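Local coordinates for protein cytochrome P450 CYP260B1 (Sorangium cellulosum, PDB 5HIW) that belongs to the cytochrome P450 family of largely helical haem proteins and holds a bound protoporphyrin IX containing iron, at residues L37-L43 and T297-S302; R4-F8 and H21-A25; H247-Q253 and F319-R323; M180-R185 and E219-L223. All blocks are in the same frame, centred on the assembly; numbering follows the deposited sequence.

Interaction 1 (L37-L43 and T297-S302); sequences LGVPVVL and TILYLS
Leu37 lays its methyl CD1 over the centre of one face of the Tyr300 ring, a CH-pi contact with CD1 3.8 Å from the ring centroid. A chi1 of -177° places this ring beside Val41. Strands 39-42 and 298-302, which carry Val41 and Tyr300, pair in parallel, their axes 34° apart. Three backbone hydrogen bonds join them: Tyr300 N to Pro40 O (3.0 Å), Val42 N to Tyr300 O (2.8 Å) and Ser302 N to Val42 O (2.9 Å).

Packing is tight around Val42. Its CG2 meets Leu299 CD1 at 3.7 Å, and its CB has Leu301 CD2 alongside at 3.8 Å. Pro40 also packs closely, its CB on the same Leu299 methyl and its CD over Ile298 O, a buried carbonyl with no partner in the model. The Val39 side is looser. There Val39 CG1 and Ile298 CG2 are 4.4 Å apart, and Ile298 is exposed. A water bridges Leu43 O and Ser302 O at the far end.

The pair lies inside a mixed sheet. Strand 31-34 flanks 39-42, and strand 277-282 flanks 298-302, both antiparallel. Helix 45-53 packs on Val42 and Leu301, and the Leu301 side chain is about 7 Å from the haem.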
loop_
_atom_site.group_PDB
_atom_site.type_symbol
_atom_site.label_atom_id
_atom_site.label_comp_id
_atom_site.label_asym_id
_atom_site.label_seq_id
_atom_site.Cartn_x
_atom_site.Cartn_y
_atom_site.Cartn_z
ATOM N N LEU A 37 12.011 -6.817 15.107
ATOM C CA LEU A 37 10.706 -6.091 15.243
ATOM C C LEU A 37 10.293 -5.889 16.665
ATOM O O LEU A 37 9.586 -4.954 16.960
ATOM C CB LEU A 37 9.538 -6.831 14.514
ATOM C CG LEU A 37 9.683 -7.121 13.008
ATOM C CD1 LEU A 37 8.403 -7.726 12.514
ATOM C CD2 LEU A 37 10.035 -5.895 12.144
ATOM N N GLY A 38 10.683 -6.778 17.578
ATOM C CA GLY A 38 10.290 -6.645 18.983
ATOM C C GLY A 38 8.913 -7.189 19.320
ATOM O O GLY A 38 8.355 -6.837 20.364
ATOM N N VAL A 39 8.351 -8.038 18.459
ATOM C CA VAL A 39 7.049 -8.600 18.670
ATOM C C VAL A 39 6.937 -9.995 18.152
ATOM O O VAL A 39 7.689 -10.393 17.228
ATOM C CB VAL A 39 5.942 -7.730 17.979
ATOM C CG1 VAL A 39 5.850 -6.375 18.625
ATOM C CG2 VAL A 39 6.190 -7.596 16.487
ATOM N N PRO A 40 5.929 -10.760 18.648
ATOM C CA PRO A 40 5.614 -12.033 18.046
ATOM C C PRO A 40 5.128 -11.813 16.579
ATOM O O PRO A 40 4.552 -10.773 16.290
ATOM C CB PRO A 40 4.444 -12.564 18.878
ATOM C CG PRO A 40 4.437 -11.757 20.098
ATOM C CD PRO A 40 5.039 -10.446 19.774
ATOM N N VAL A 41 5.407 -12.762 15.724
ATOM C CA VAL A 41 5.043 -12.735 14.297
ATOM C C VAL A 41 4.347 -14.032 14.012
ATOM O O VAL A 41 4.766 -15.095 14.491
ATOM C CB VAL A 41 6.289 -12.548 13.433
ATOM C CG1 VAL A 41 5.996 -12.693 11.993
ATOM C CG2 VAL A 41 6.911 -11.206 13.663
ATOM N N VAL A 42 3.289 -13.969 13.218
ATOM C CA VAL A 42 2.669 -15.121 12.580
ATOM C C VAL A 42 3.040 -15.186 11.138
ATOM O O VAL A 42 2.811 -14.213 10.326
ATOM C CB VAL A 42 1.149 -15.045 12.680
ATOM C CG1 VAL A 42 0.500 -16.323 12.223
ATOM C CG2 VAL A 42 0.774 -14.761 14.137
ATOM N N LEU A 43 3.610 -16.298 10.790
ATOM C CA LEU A 43 4.058 -16.521 9.419
ATOM C C LEU A 43 3.122 -17.317 8.509
ATOM O O LEU A 43 2.883 -16.867 7.392
ATOM C CB LEU A 43 5.432 -17.153 9.363
ATOM C CG LEU A 43 6.627 -16.350 9.900
ATOM C CD1 LEU A 43 7.911 -17.203 9.888
ATOM C CD2 LEU A 43 6.839 -15.077 9.064
ATOM N N THR A 297 -1.025 -8.824 24.098
ATOM C CA THR A 297 0.066 -8.958 23.147
ATOM C C THR A 297 -0.170 -8.148 21.875
ATOM O O THR A 297 -1.278 -8.102 21.375
ATOM C CB THR A 297 0.151 -10.403 22.700
ATOM O OG1 THR A 297 0.239 -11.247 23.851
ATOM C CG2 THR A 297 1.344 -10.642 21.746
ATOM N N ILE A 298 0.880 -7.530 21.362
ATOM C CA ILE A 298 0.877 -6.939 20.012
ATOM C C ILE A 298 1.492 -7.942 19.017
ATOM O O ILE A 298 2.660 -8.354 19.188
ATOM C CB ILE A 298 1.654 -5.633 19.998
ATOM C CG1 ILE A 298 1.022 -4.642 21.013
ATOM C CG2 ILE A 298 1.686 -5.070 18.586
ATOM C CD1 ILE A 298 1.695 -3.270 21.089
ATOM N N LEU A 299 0.697 -8.346 18.016
ATOM C CA LEU A 299 0.988 -9.445 17.082
ATOM C C LEU A 299 1.167 -8.921 15.658
ATOM O O LEU A 299 0.345 -8.127 15.189
ATOM C CB LEU A 299 -0.150 -10.421 17.141
ATOM C CG LEU A 299 -0.019 -11.756 16.476
ATOM C CD1 LEU A 299 1.118 -12.576 17.142
ATOM C CD2 LEU A 299 -1.325 -12.514 16.528
ATOM N N TYR A 300 2.273 -9.308 15.002
ATOM C CA TYR A 300 2.543 -8.937 13.655
ATOM C C TYR A 300 2.247 -10.114 12.718
ATOM O O TYR A 300 2.773 -11.250 12.882
ATOM C CB TYR A 300 4.002 -8.455 13.543
ATOM C CG TYR A 300 4.498 -7.930 12.198
ATOM C CD1 TYR A 300 4.951 -8.762 11.209
ATOM C CD2 TYR A 300 4.487 -6.606 11.945
ATOM C CE1 TYR A 300 5.408 -8.247 9.997
ATOM C CE2 TYR A 300 4.946 -6.083 10.761
ATOM C CZ TYR A 300 5.442 -6.880 9.823
ATOM O OH TYR A 300 5.870 -6.355 8.645
ATOM N N LEU A 301 1.506 -9.820 11.653
ATOM C CA LEU A 301 1.117 -10.848 10.652
ATOM C C LEU A 301 1.879 -10.647 9.365
ATOM O O LEU A 301 1.843 -9.555 8.785
ATOM C CB LEU A 301 -0.387 -10.749 10.360
ATOM C CG LEU A 301 -1.344 -10.717 11.551
ATOM C CD1 LEU A 301 -2.797 -10.605 11.119
ATOM C CD2 LEU A 301 -1.172 -12.026 12.298
ATOM N N SER A 302 2.644 -11.649 8.937
ATOM C CA SER A 302 3.323 -11.585 7.685
ATOM C C SER A 302 2.324 -11.693 6.524
ATOM O O SER A 302 1.540 -12.632 6.437
ATOM C CB SER A 302 4.314 -12.722 7.490
ATOM O OG SER A 302 4.932 -12.629 6.193
HETATM O O HOH W 1 1.690 -15.254 5.349
#

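Interaction 2 (R4-F8 and H21-A25); sequences RKNLF and HLAAA
Leu7 and Leu22 bring their CA atoms to 7.3 Å, and no direct hydrogen bond joins residues 4-8 to helix residues 21-25. Side chains make most of the contact, and Leu7 is its centre. Three of its side-chain carbons, CB, CD1 and CD2, meet three residues of the helix. CD1 presses on Ala25 CB at 3.4 Å, tighter than usual for two carbons. CD2 lies 3.6 Å from His21 CE1. CB meets Leu22 CD2 at 4.1 Å.

A trans chi1 (-179°) carries the His21 imidazole across to Leu7. The ring turns its edge to the backbone there. Leu7 O lies near the ring plane, 3.5 Å from CE1, and this is not a hydrogen bond. Phe10 stacks on the same imidazole. Phe8 adds a lighter touch, with its ring meeting Leu22 CD2 obliquely.

Lys5 closes the polar side. Its chain is extended beyond CG, and NZ ends 3.7 Å from Ala25 O without a direct hydrogen bond. A water fills the link, accepting from Lys5 NZ at 2.9 Å and donating to Ala25 O at 3.1 Å. NZ is also hydrogen-bonded to His29 ND1, so two partners help to fix the end of this chain.

Strand 4-5 pairs in parallel with strand 31-34, where Lys5 makes backbone bonds to Phe33 and Glu35. Helix 17-28 connects the two strands. The contact therefore packs the helix of a beta-alpha-beta unit against the end of its first strand and the loop residues that follow, at the edge of the mixed sheet.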
loop_
_atom_site.group_PDB
_atom_site.type_symbol
_atom_site.label_atom_id
_atom_site.label_comp_id
_atom_site.label_asym_id
_atom_site.label_seq_id
_atom_site.Cartn_x
_atom_site.Cartn_y
_atom_site.Cartn_z
ATOM N N ARG A 4 12.777 -17.611 19.191
ATOM C CA ARG A 4 13.127 -16.245 18.755
ATOM C C ARG A 4 14.090 -16.236 17.591
ATOM O O ARG A 4 14.979 -17.056 17.503
ATOM C CB ARG A 4 13.724 -15.432 19.893
ATOM C CG ARG A 4 12.897 -15.383 21.149
ATOM C CD ARG A 4 13.727 -14.874 22.301
ATOM N NE ARG A 4 13.882 -13.439 22.330
ATOM C CZ ARG A 4 13.044 -12.647 22.966
ATOM N NH1 ARG A 4 11.972 -13.147 23.567
ATOM N NH2 ARG A 4 13.301 -11.386 23.065
ATOM N N LYS A 5 13.899 -15.309 16.642
ATOM C CA LYS A 5 14.720 -15.225 15.447
ATOM C C LYS A 5 14.760 -13.773 15.002
ATOM O O LYS A 5 14.101 -12.941 15.626
ATOM C CB LYS A 5 14.090 -16.065 14.317
ATOM C CG LYS A 5 13.670 -17.464 14.703
ATOM C CD LYS A 5 13.030 -18.134 13.485
ATOM C CE LYS A 5 12.754 -19.593 13.818
ATOM N NZ LYS A 5 12.213 -20.378 12.700
ATOM N N ASN A 6 15.625 -13.431 14.055
ATOM C CA ASN A 6 15.677 -12.037 13.549
ATOM C C ASN A 6 15.589 -12.188 12.022
ATOM O O ASN A 6 16.584 -12.451 11.368
ATOM C CB ASN A 6 16.982 -11.288 13.954
ATOM C CG ASN A 6 16.925 -9.773 13.588
ATOM O OD1 ASN A 6 16.283 -9.391 12.625
ATOM N ND2 ASN A 6 17.562 -8.917 14.376
ATOM N N LEU A 7 14.372 -12.199 11.486
ATOM C CA LEU A 7 14.189 -12.442 10.049
ATOM C C LEU A 7 13.972 -11.157 9.225
ATOM O O LEU A 7 14.227 -11.124 8.036
ATOM C CB LEU A 7 12.999 -13.385 9.893
ATOM C CG LEU A 7 13.041 -14.733 10.606
ATOM C CD1 LEU A 7 11.783 -15.491 10.286
ATOM C CD2 LEU A 7 14.255 -15.559 10.155
ATOM N N PHE A 8 13.547 -10.086 9.869
ATOM C CA PHE A 8 13.165 -8.871 9.143
ATOM C C PHE A 8 14.318 -7.923 8.814
ATOM O O PHE A 8 14.145 -6.970 8.070
ATOM C CB PHE A 8 11.999 -8.187 9.851
ATOM C CG PHE A 8 10.661 -8.857 9.563
ATOM C CD1 PHE A 8 10.336 -10.098 10.091
ATOM C CD2 PHE A 8 9.736 -8.253 8.695
ATOM C CE1 PHE A 8 9.137 -10.701 9.821
ATOM C CE2 PHE A 8 8.533 -8.865 8.421
ATOM C CZ PHE A 8 8.198 -10.056 8.982
ATOM N N HIS A 21 13.078 -16.850 2.242
ATOM C CA HIS A 21 13.562 -16.849 3.645
ATOM C C HIS A 21 12.430 -16.968 4.636
ATOM O O HIS A 21 12.476 -17.818 5.537
ATOM C CB HIS A 21 14.346 -15.547 3.832
ATOM C CG HIS A 21 14.952 -15.328 5.171
ATOM N ND1 HIS A 21 14.633 -14.223 5.957
ATOM C CD2 HIS A 21 15.956 -15.974 5.810
ATOM C CE1 HIS A 21 15.373 -14.255 7.047
ATOM N NE2 HIS A 21 16.167 -15.310 6.988
ATOM N N LEU A 22 11.377 -16.174 4.463
ATOM C CA LEU A 22 10.230 -16.321 5.318
ATOM C C LEU A 22 9.495 -17.624 5.191
ATOM O O LEU A 22 9.039 -18.174 6.204
ATOM C CB LEU A 22 9.206 -15.188 5.117
ATOM C CG LEU A 22 9.734 -13.804 5.498
ATOM C CD1 LEU A 22 8.602 -12.824 5.268
ATOM C CD2 LEU A 22 10.221 -13.688 6.943
ATOM N N ALA A 23 9.291 -18.098 3.969
ATOM C CA ALA A 23 8.573 -19.352 3.829
ATOM C C ALA A 23 9.411 -20.535 4.445
ATOM O O ALA A 23 8.813 -21.417 5.061
ATOM C CB ALA A 23 8.283 -19.631 2.372
ATOM N N ALA A 24 10.742 -20.507 4.265
ATOM C CA ALA A 24 11.652 -21.491 4.945
ATOM C C ALA A 24 11.527 -21.434 6.483
ATOM O O ALA A 24 11.336 -22.455 7.155
ATOM C CB ALA A 24 13.090 -21.301 4.505
ATOM N N ALA A 25 11.491 -20.244 7.031
ATOM C CA ALA A 25 11.353 -20.065 8.461
ATOM C C ALA A 25 9.995 -20.530 8.923
ATOM O O ALA A 25 9.875 -21.094 9.990
ATOM C CB ALA A 25 11.589 -18.604 8.878
HETATM O O HOH W 2 9.760 -18.901 12.234
#

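Interaction 3 (H247-Q253 and F319-R323); sequences HPDAMNQ and FDIHR
His247 and Phe319 form an offset stack, with ring centroids 4.5 Å apart and planes at 21°. The overlap is shifted so far that Phe319 CB also lies over the imidazole face. It sits 3.4 Å from the centroid of the His247 ring, toward the rim, and makes a CH-pi contact. With chi1 at -175°, Phe319 swings its phenyl ring away from its own backbone N and along beside the helix start. At the edge of that ring, near its plane, Ala250 CB meets CE2 at 3.9 Å.

A second flat pair lies further along the helix. Gln253 NE2 comes to the edge of the His322 ring, 3.2 Å from NE2 of that histidine. The angle is poor and no hydrogen bond is made. The amide and imidazole planes stand 74° apart. Ile321 CG1 lies over one face of the His322 ring.

Ile321 fills the middle of the contact. Its CG2 touches Ala250 CB at 3.9 Å, while CD1 slides past Gln253 and meets CB of that residue at 4.0 Å. The loop is held in shape by its own bonds. Asp320 OD1 accepts from His322 N at 2.9 Å in an Asx turn, and Asp320 O accepts from Arg323 N in a type I turn.

His247 is at the N-cap position of helix 248-256, and its ND1 is hydrogen-bonded to Ala243 O in the preceding helix 232-245. Trp271 meets its ring edge-to-face. Helix 261-271 also packs on the loop, with Glu267, Ala264 and Gln263 touching Phe319, Ile321 and His322 in turn.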
loop_
_atom_site.group_PDB
_atom_site.type_symbol
_atom_site.label_atom_id
_atom_site.label_comp_id
_atom_site.label_asym_id
_atom_site.label_seq_id
_atom_site.Cartn_x
_atom_site.Cartn_y
_atom_site.Cartn_z
ATOM N N HIS A 247 12.052 -9.038 -15.665
ATOM C CA HIS A 247 11.519 -10.215 -16.436
ATOM C C HIS A 247 11.345 -9.774 -17.810
ATOM O O HIS A 247 10.246 -9.505 -18.300
ATOM C CB HIS A 247 10.255 -10.880 -15.801
ATOM C CG HIS A 247 10.516 -11.419 -14.434
ATOM N ND1 HIS A 247 10.280 -10.699 -13.302
ATOM C CD2 HIS A 247 11.084 -12.576 -14.020
ATOM C CE1 HIS A 247 10.651 -11.388 -12.243
ATOM N NE2 HIS A 247 11.155 -12.535 -12.654
ATOM N N PRO A 248 12.479 -9.618 -18.514
ATOM C CA PRO A 248 12.274 -9.203 -19.864
ATOM C C PRO A 248 11.423 -10.173 -20.733
ATOM O O PRO A 248 10.892 -9.729 -21.702
ATOM C CB PRO A 248 13.737 -9.095 -20.407
ATOM C CG PRO A 248 14.445 -10.083 -19.608
ATOM C CD PRO A 248 13.904 -9.802 -18.219
ATOM N N ASP A 249 11.304 -11.469 -20.421
ATOM C CA ASP A 249 10.437 -12.340 -21.239
ATOM C C ASP A 249 8.956 -11.873 -21.048
ATOM O O ASP A 249 8.136 -11.842 -21.970
ATOM C CB ASP A 249 10.590 -13.838 -20.847
ATOM C CG ASP A 249 11.951 -14.526 -21.359
ATOM O OD1 ASP A 249 12.654 -13.939 -22.196
ATOM O OD2 ASP A 249 12.298 -15.680 -20.936
ATOM N N ALA A 250 8.629 -11.505 -19.824
ATOM C CA ALA A 250 7.293 -11.040 -19.488
ATOM C C ALA A 250 7.068 -9.696 -20.097
ATOM O O ALA A 250 6.001 -9.419 -20.582
ATOM C CB ALA A 250 7.145 -10.948 -17.965
ATOM N N MET A 251 8.089 -8.825 -20.097
ATOM C CA MET A 251 7.865 -7.489 -20.654
ATOM C C MET A 251 7.649 -7.612 -22.150
ATOM O O MET A 251 6.879 -6.873 -22.701
ATOM C CB MET A 251 9.004 -6.515 -20.349
ATOM C CG MET A 251 8.634 -5.593 -19.173
ATOM S SD MET A 251 9.896 -4.383 -18.712
ATOM C CE MET A 251 9.649 -3.143 -19.972
ATOM N N ASN A 252 8.265 -8.603 -22.770
ATOM C CA ASN A 252 8.015 -8.870 -24.217
ATOM C C ASN A 252 6.579 -9.382 -24.537
ATOM O O ASN A 252 5.911 -8.918 -25.494
ATOM C CB ASN A 252 9.082 -9.836 -24.780
ATOM C CG ASN A 252 10.436 -9.163 -24.971
ATOM O OD1 ASN A 252 10.529 -7.935 -25.078
ATOM N ND2 ASN A 252 11.499 -9.972 -24.985
ATOM N N GLN A 253 6.122 -10.333 -23.746
ATOM C CA GLN A 253 4.750 -10.777 -23.826
ATOM C C GLN A 253 3.769 -9.600 -23.664
ATOM O O GLN A 253 2.789 -9.496 -24.469
ATOM C CB GLN A 253 4.477 -11.883 -22.806
ATOM C CG GLN A 253 5.201 -13.200 -23.085
ATOM C CD GLN A 253 5.164 -14.155 -21.908
ATOM O OE1 GLN A 253 5.632 -13.839 -20.818
ATOM N NE2 GLN A 253 4.588 -15.323 -22.114
ATOM N N PHE A 319 8.290 -15.757 -11.406
ATOM C CA PHE A 319 7.331 -14.759 -11.877
ATOM C C PHE A 319 6.685 -15.256 -13.141
ATOM O O PHE A 319 7.365 -15.365 -14.225
ATOM C CB PHE A 319 8.064 -13.485 -12.154
ATOM C CG PHE A 319 7.173 -12.343 -12.535
ATOM C CD1 PHE A 319 6.384 -11.727 -11.585
ATOM C CD2 PHE A 319 7.038 -11.985 -13.855
ATOM C CE1 PHE A 319 5.539 -10.714 -11.937
ATOM C CE2 PHE A 319 6.184 -10.943 -14.232
ATOM C CZ PHE A 319 5.410 -10.316 -13.225
ATOM N N ASP A 320 5.390 -15.569 -13.081
ATOM C CA ASP A 320 4.638 -16.045 -14.284
ATOM C C ASP A 320 3.443 -15.216 -14.563
ATOM O O ASP A 320 2.478 -15.353 -13.782
ATOM C CB ASP A 320 4.188 -17.485 -13.985
ATOM C CG ASP A 320 3.541 -18.176 -15.161
ATOM O OD1 ASP A 320 3.243 -17.578 -16.215
ATOM O OD2 ASP A 320 3.284 -19.367 -14.963
ATOM N N ILE A 321 3.414 -14.437 -15.644
ATOM C CA ILE A 321 2.270 -13.562 -15.895
ATOM C C ILE A 321 1.039 -14.313 -16.272
ATOM O O ILE A 321 -0.062 -13.735 -16.232
ATOM C CB ILE A 321 2.525 -12.378 -16.863
ATOM C CG1 ILE A 321 2.757 -12.796 -18.316
ATOM C CG2 ILE A 321 3.682 -11.512 -16.344
ATOM C CD1 ILE A 321 2.830 -11.528 -19.174
ATOM N N HIS A 322 1.207 -15.582 -16.628
ATOM C CA HIS A 322 0.035 -16.464 -16.812
ATOM C C HIS A 322 -0.460 -17.227 -15.603
ATOM O O HIS A 322 -1.481 -17.915 -15.702
ATOM C CB HIS A 322 0.310 -17.430 -17.983
ATOM C CG HIS A 322 0.699 -16.702 -19.232
ATOM N ND1 HIS A 322 -0.196 -15.953 -19.960
ATOM C CD2 HIS A 322 1.895 -16.550 -19.840
ATOM C CE1 HIS A 322 0.423 -15.383 -20.967
ATOM N NE2 HIS A 322 1.692 -15.766 -20.940
ATOM N N ARG A 323 0.192 -17.108 -14.449
ATOM C CA ARG A 323 -0.300 -17.721 -13.247
ATOM C C ARG A 323 -1.720 -17.360 -12.817
ATOM O O ARG A 323 -2.437 -18.201 -12.270
ATOM C CB ARG A 323 0.692 -17.480 -12.087
ATOM C CG ARG A 323 0.344 -18.188 -10.802
ATOM C CD ARG A 323 1.299 -17.727 -9.699
ATOM N NE ARG A 323 2.680 -17.946 -9.977
ATOM C CZ ARG A 323 3.342 -19.043 -9.620
ATOM N NH1 ARG A 323 2.738 -19.979 -8.961
ATOM N NH2 ARG A 323 4.659 -19.065 -9.744
#

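Interaction 4 (M180-R185 and E219-L223); sequences MEAQLR and EGVVL
Across the two helices Glu219 OE2 meets Arg185 NE at 3.2 Å, a salt bridge. The oxygen stands over one face of the guanidinium, toward its rim, so the link is one of charge alone. Glu219 is bent at chi2 (90°), which folds its carboxylate back over Arg185 CG.

Beside this pair the contact is apolar. Leu184 and Val222 reach toward each other tip to tip, with CD2 to CG1 at 3.7 Å. Leu184 CD1 also rests on Leu223 CG at 3.8 Å.

Glu181, one turn before Arg185, positions the guanidinium. Its OE1 takes a hydrogen bond from Arg185 NH1 at 2.7 Å, near the guanidinium plane but from above the Glu181 carboxylate plane, and the pair is also a salt bridge. With one carboxylate at its edge and another over its face, the arginine probably eases the closeness of the two acids. Further out, Leu200 of helix 199-209 packs on Leu184 and Val222.

The segment axes pass 9.9 Å apart at 120°. By their order in the cytochrome P450 fold these are probably the G helix and the first part of the long helix across the haem, and the side chain of Val222 is about 10 Å from the haem.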
loop_
_atom_site.group_PDB
_atom_site.type_symbol
_atom_site.label_atom_id
_atom_site.label_comp_id
_atom_site.label_asym_id
_atom_site.label_seq_id
_atom_site.Cartn_x
_atom_site.Cartn_y
_atom_site.Cartn_z
ATOM N N MET A 180 -3.390 20.350 7.130
ATOM C CA MET A 180 -4.054 19.683 6.011
ATOM C C MET A 180 -5.569 19.835 6.190
ATOM O O MET A 180 -6.293 20.086 5.239
ATOM C CB MET A 180 -3.698 18.199 5.996
ATOM C CG MET A 180 -2.303 17.904 5.463
ATOM S SD MET A 180 -2.095 18.129 3.703
ATOM C CE MET A 180 -3.841 18.001 3.209
ATOM N N GLU A 181 -6.011 19.641 7.422
ATOM C CA GLU A 181 -7.434 19.771 7.783
ATOM C C GLU A 181 -7.986 21.144 7.385
ATOM O O GLU A 181 -9.047 21.251 6.768
ATOM C CB GLU A 181 -7.593 19.495 9.288
ATOM C CG GLU A 181 -8.809 18.670 9.677
ATOM C CD GLU A 181 -8.975 18.588 11.191
ATOM O OE1 GLU A 181 -8.704 19.605 11.886
ATOM O OE2 GLU A 181 -9.381 17.522 11.678
ATOM N N ALA A 182 -7.201 22.191 7.612
ATOM C CA ALA A 182 -7.635 23.529 7.259
ATOM C C ALA A 182 -7.739 23.747 5.758
ATOM O O ALA A 182 -8.671 24.383 5.276
ATOM C CB ALA A 182 -6.691 24.542 7.881
ATOM N N GLN A 183 -6.787 23.229 4.980
ATOM C CA GLN A 183 -6.915 23.278 3.548
ATOM C C GLN A 183 -8.171 22.491 3.076
ATOM O O GLN A 183 -8.864 22.884 2.149
ATOM C CB GLN A 183 -5.708 22.620 2.838
ATOM C CG GLN A 183 -4.449 23.423 2.945
ATOM C CD GLN A 183 -3.307 22.716 2.275
ATOM O OE1 GLN A 183 -3.239 22.639 1.055
ATOM N NE2 GLN A 183 -2.331 22.358 3.077
ATOM N N LEU A 184 -8.359 21.367 3.682
ATOM C CA LEU A 184 -9.434 20.415 3.227
ATOM C C LEU A 184 -10.826 20.889 3.711
ATOM O O LEU A 184 -11.802 20.747 2.999
ATOM C CB LEU A 184 -9.139 19.069 3.782
ATOM C CG LEU A 184 -8.047 18.293 3.040
ATOM C CD1 LEU A 184 -7.771 17.091 3.878
ATOM C CD2 LEU A 184 -8.442 17.916 1.633
ATOM N N ARG A 185 -10.890 21.475 4.914
ATOM C CA ARG A 185 -12.104 22.203 5.341
ATOM C C ARG A 185 -12.480 23.267 4.389
ATOM O O ARG A 185 -13.635 23.394 4.043
ATOM C CB ARG A 185 -11.909 22.890 6.676
ATOM C CG ARG A 185 -12.548 22.144 7.786
ATOM C CD ARG A 185 -12.217 22.750 9.127
ATOM N NE ARG A 185 -12.671 21.787 10.124
ATOM C CZ ARG A 185 -11.880 21.059 10.902
ATOM N NH1 ARG A 185 -10.557 21.215 10.872
ATOM N NH2 ARG A 185 -12.428 20.204 11.753
ATOM N N GLU A 219 -13.435 15.999 5.724
ATOM C CA GLU A 219 -11.975 16.051 5.873
ATOM C C GLU A 219 -11.455 14.769 6.414
ATOM O O GLU A 219 -10.343 14.353 6.063
ATOM C CB GLU A 219 -11.510 17.143 6.862
ATOM C CG GLU A 219 -12.133 18.505 6.654
ATOM C CD GLU A 219 -13.411 18.640 7.456
ATOM O OE1 GLU A 219 -14.462 18.275 6.882
ATOM O OE2 GLU A 219 -13.350 19.015 8.674
ATOM N N GLY A 220 -12.208 14.197 7.332
ATOM C CA GLY A 220 -11.880 12.951 7.968
ATOM C C GLY A 220 -11.735 11.813 6.972
ATOM O O GLY A 220 -10.770 11.005 7.045
ATOM N N VAL A 221 -12.743 11.694 6.102
ATOM C CA VAL A 221 -12.731 10.635 5.095
ATOM C C VAL A 221 -11.502 10.839 4.184
ATOM O O VAL A 221 -10.744 9.905 3.884
ATOM C CB VAL A 221 -14.079 10.598 4.291
ATOM C CG1 VAL A 221 -13.955 9.652 3.096
ATOM C CG2 VAL A 221 -15.206 10.196 5.205
ATOM N N VAL A 222 -11.346 12.042 3.693
ATOM C CA VAL A 222 -10.240 12.379 2.775
ATOM C C VAL A 222 -8.914 12.043 3.443
ATOM O O VAL A 222 -8.088 11.396 2.818
ATOM C CB VAL A 222 -10.261 13.851 2.307
ATOM C CG1 VAL A 222 -9.002 14.253 1.509
ATOM C CG2 VAL A 222 -11.494 14.155 1.484
ATOM N N LEU A 223 -8.705 12.475 4.679
ATOM C CA LEU A 223 -7.405 12.227 5.332
ATOM C C LEU A 223 -7.191 10.754 5.495
ATOM O O LEU A 223 -6.055 10.256 5.329
ATOM C CB LEU A 223 -7.269 12.921 6.681
ATOM C CG LEU A 223 -6.902 14.386 6.429
ATOM C CD1 LEU A 223 -7.230 15.346 7.598
ATOM C CD2 LEU A 223 -5.451 14.505 6.051
#

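How the interactions relate
From the N terminus, interaction 2 closes first, over a short loop within the beta-alpha-beta unit at the N terminus. Residues 37-43 then open interaction 1, which waits 254 residues for its partner. Interaction 4 opens and closes within that span, joining two helices on the far side of the chain from interaction 2. Residues 247-253 follow, and 297-302 close interaction 1 before 319-323 close interaction 3, so interactions 1 and 3 cross. Interactions 1 and 2 touch, with Tyr300 CE1 3.5 Å from Phe8 CZ, and both reach the mixed sheet. Interaction 3 ties the loop before helix 341-358 to the start of helix 248-256. Interactions 3 and 4 have centres about 41 Å apart.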